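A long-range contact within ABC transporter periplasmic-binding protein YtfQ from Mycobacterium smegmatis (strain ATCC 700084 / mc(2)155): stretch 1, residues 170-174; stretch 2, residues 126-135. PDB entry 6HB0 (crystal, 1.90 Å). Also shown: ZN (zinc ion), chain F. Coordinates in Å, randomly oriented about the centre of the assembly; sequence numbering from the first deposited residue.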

# COMPACT_ATOMS: atom_id res chain seq x y z
N ALA A 170 6.39 -12.56 9.58
CA ALA A 170 6.63 -13.51 10.66
C ALA A 170 5.42 -14.43 10.82
O ALA A 170 5.56 -15.65 10.93
CB ALA A 170 6.94 -12.77 11.96
N GLU A 171 4.23 -13.86 10.77
CA GLU A 171 3.00 -14.63 10.72
C GLU A 171 2.94 -15.58 9.51
O GLU A 171 2.54 -16.71 9.65
CB GLU A 171 1.78 -13.73 10.65
CG GLU A 171 1.55 -12.78 11.82
CD GLU A 171 0.37 -11.82 11.59
OE1 GLU A 171 -0.27 -11.79 10.49
OE2 GLU A 171 0.06 -11.10 12.57
N GLY A 172 3.32 -15.11 8.33
CA GLY A 172 3.20 -15.93 7.13
C GLY A 172 4.13 -17.15 7.09
O GLY A 172 3.79 -18.14 6.46
N ILE A 173 5.30 -17.07 7.75
CA ILE A 173 6.22 -18.21 7.82
C ILE A 173 6.04 -19.05 9.10
O ILE A 173 6.73 -20.06 9.29
CB ILE A 173 7.69 -17.78 7.70
CG1 ILE A 173 8.12 -16.95 8.88
CG2 ILE A 173 7.92 -17.01 6.41
CD1 ILE A 173 9.60 -16.74 9.01
N SER A 174 5.11 -18.64 9.95
CA SER A 174 5.00 -19.21 11.32
C SER A 174 4.57 -20.67 11.40
O SER A 174 4.73 -21.27 12.44
CB SER A 174 4.06 -18.40 12.20
OG SER A 174 2.73 -18.53 11.75
ZN ZN F . -4.80 -6.04 0.61
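Stretch 2, residues 126-135: FIEEGRRAGQ

Two glycines meet backbone to backbone at the centre of this contact, with the CA atoms of Gly172 and Gly134 only 4.0 Å apart. Helices bearing side chains at their crossing point cannot ordinarily come so near, and the example illustrates a general rule of helix packing: where glycine replaces a side chain with a hydrogen, main chains can touch directly. The coordinates show how little room remains. A CB built on Gly172 would point toward stretch 2 and lie 2.4 Å from Arg131 O and 2.9 Å from Gly134 CA; one built on Gly134 would lie 2.9 Å from Gly172 CA.

Stretch 2 is helical throughout, from Phe126 to Gln135, and continues beyond it, its backbone tied by i to i+4 hydrogen bonds such as Gln135 N to Arg131 O (2.9 Å). Stretch 1 is helical from Ala170 through Gly172, in a helix that begins earlier in the chain, and Ser174 is in a loop or turn. The two segments run in broadly the same direction. The second half of stretch 2 supplies most of the contact. Gly172 CA rests 3.6 Å from Arg131 O, while Gly172 O approaches Gly134 C at 3.5 Å and receives a CA-H...O contact from Gln135 CA at 3.6 Å. No conventional hydrogen bond joins the stretches; the contact is made by close packing of the glycine backbones together with the side chains round them.

Side chains extend the contact around this glycine centre. Ile173 CG2 lies 3.6 Å from Gly134 O. Glu171, its CA-to-CB bond directed toward stretch 2, places OE1 3.7 Å from Ile127 CG2 and 3.6 Å from Arg131 CD. The same OE1 is 4.0 Å from Arg131 NH1, but well out of the guanidinium plane with no N-H aimed at it; opposite charges are near one another without forming a salt bridge.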

# COMPACT_ATOMS: atom_id res chain seq x y z
N PHE A 126 -0.77 -3.30 5.52
CA PHE A 126 0.63 -3.66 5.39
C PHE A 126 1.00 -4.98 6.06
O PHE A 126 1.94 -5.65 5.62
CB PHE A 126 1.49 -2.56 5.99
CG PHE A 126 1.28 -1.22 5.36
CD1 PHE A 126 1.29 -1.05 3.98
CD2 PHE A 126 1.06 -0.10 6.17
CE1 PHE A 126 1.12 0.18 3.41
CE2 PHE A 126 0.85 1.14 5.60
CZ PHE A 126 0.91 1.28 4.23
N ILE A 127 0.29 -5.34 7.13
CA ILE A 127 0.52 -6.64 7.78
C ILE A 127 0.18 -7.71 6.77
O ILE A 127 0.93 -8.64 6.57
CB ILE A 127 -0.34 -6.81 9.05
CG1 ILE A 127 0.07 -5.81 10.12
CG2 ILE A 127 -0.25 -8.26 9.55
CD1 ILE A 127 -0.78 -5.84 11.35
N GLU A 128 -0.97 -7.56 6.11
CA GLU A 128 -1.39 -8.50 5.08
C GLU A 128 -0.34 -8.65 3.98
O GLU A 128 -0.09 -9.76 3.53
CB GLU A 128 -2.75 -8.07 4.54
CG GLU A 128 -3.27 -8.84 3.34
CD GLU A 128 -3.52 -7.89 2.18
OE1 GLU A 128 -2.62 -7.75 1.30
OE2 GLU A 128 -4.57 -7.18 2.20
N GLU A 129 0.29 -7.57 3.54
CA GLU A 129 1.37 -7.67 2.56
C GLU A 129 2.51 -8.58 3.02
O GLU A 129 2.93 -9.46 2.29
CB GLU A 129 1.99 -6.29 2.20
CG GLU A 129 1.04 -5.41 1.37
CD GLU A 129 1.62 -4.02 1.06
OE1 GLU A 129 2.27 -3.44 1.99
OE2 GLU A 129 1.40 -3.52 -0.10
N GLY A 130 3.00 -8.33 4.23
CA GLY A 130 4.05 -9.16 4.77
C GLY A 130 3.59 -10.58 4.89
O GLY A 130 4.30 -11.48 4.56
N ARG A 131 2.38 -10.78 5.37
CA ARG A 131 1.87 -12.12 5.55
C ARG A 131 1.82 -12.87 4.26
O ARG A 131 2.15 -14.08 4.21
CB ARG A 131 0.47 -12.11 6.16
CG ARG A 131 -0.07 -13.50 6.48
CD ARG A 131 -1.20 -13.40 7.44
NE ARG A 131 -1.81 -14.69 7.71
CZ ARG A 131 -2.86 -14.86 8.52
NH1 ARG A 131 -3.44 -13.83 9.15
NH2 ARG A 131 -3.35 -16.08 8.67
N ARG A 132 1.36 -12.23 3.20
CA ARG A 132 1.29 -12.93 1.89
C ARG A 132 2.70 -13.26 1.38
O ARG A 132 2.92 -14.30 0.75
CB ARG A 132 0.47 -12.09 0.88
CG ARG A 132 -1.00 -11.95 1.30
CD ARG A 132 -1.70 -10.74 0.71
NE ARG A 132 -1.53 -10.79 -0.70
CZ ARG A 132 -1.41 -9.75 -1.52
NH1 ARG A 132 -1.54 -8.47 -1.15
NH2 ARG A 132 -1.17 -10.03 -2.79
N ALA A 133 3.66 -12.37 1.61
CA ALA A 133 5.02 -12.63 1.20
C ALA A 133 5.54 -13.89 1.95
O ALA A 133 6.08 -14.80 1.34
CB ALA A 133 5.91 -11.44 1.52
N GLY A 134 5.31 -13.93 3.26
CA GLY A 134 5.72 -15.06 4.11
C GLY A 134 5.07 -16.37 3.70
O GLY A 134 5.73 -17.42 3.59
N GLN A 135 3.79 -16.28 3.38
CA GLN A 135 3.03 -17.43 3.02
C GLN A 135 3.50 -18.01 1.69
O GLN A 135 3.48 -19.22 1.50
CB GLN A 135 1.54 -17.08 3.01
CG GLN A 135 0.61 -18.22 2.68
CD GLN A 135 0.73 -19.34 3.70
OE1 GLN A 135 0.55 -19.11 4.91
NE2 GLN A 135 1.09 -20.55 3.23
O HOH W 1 -6.80 -5.87 0.87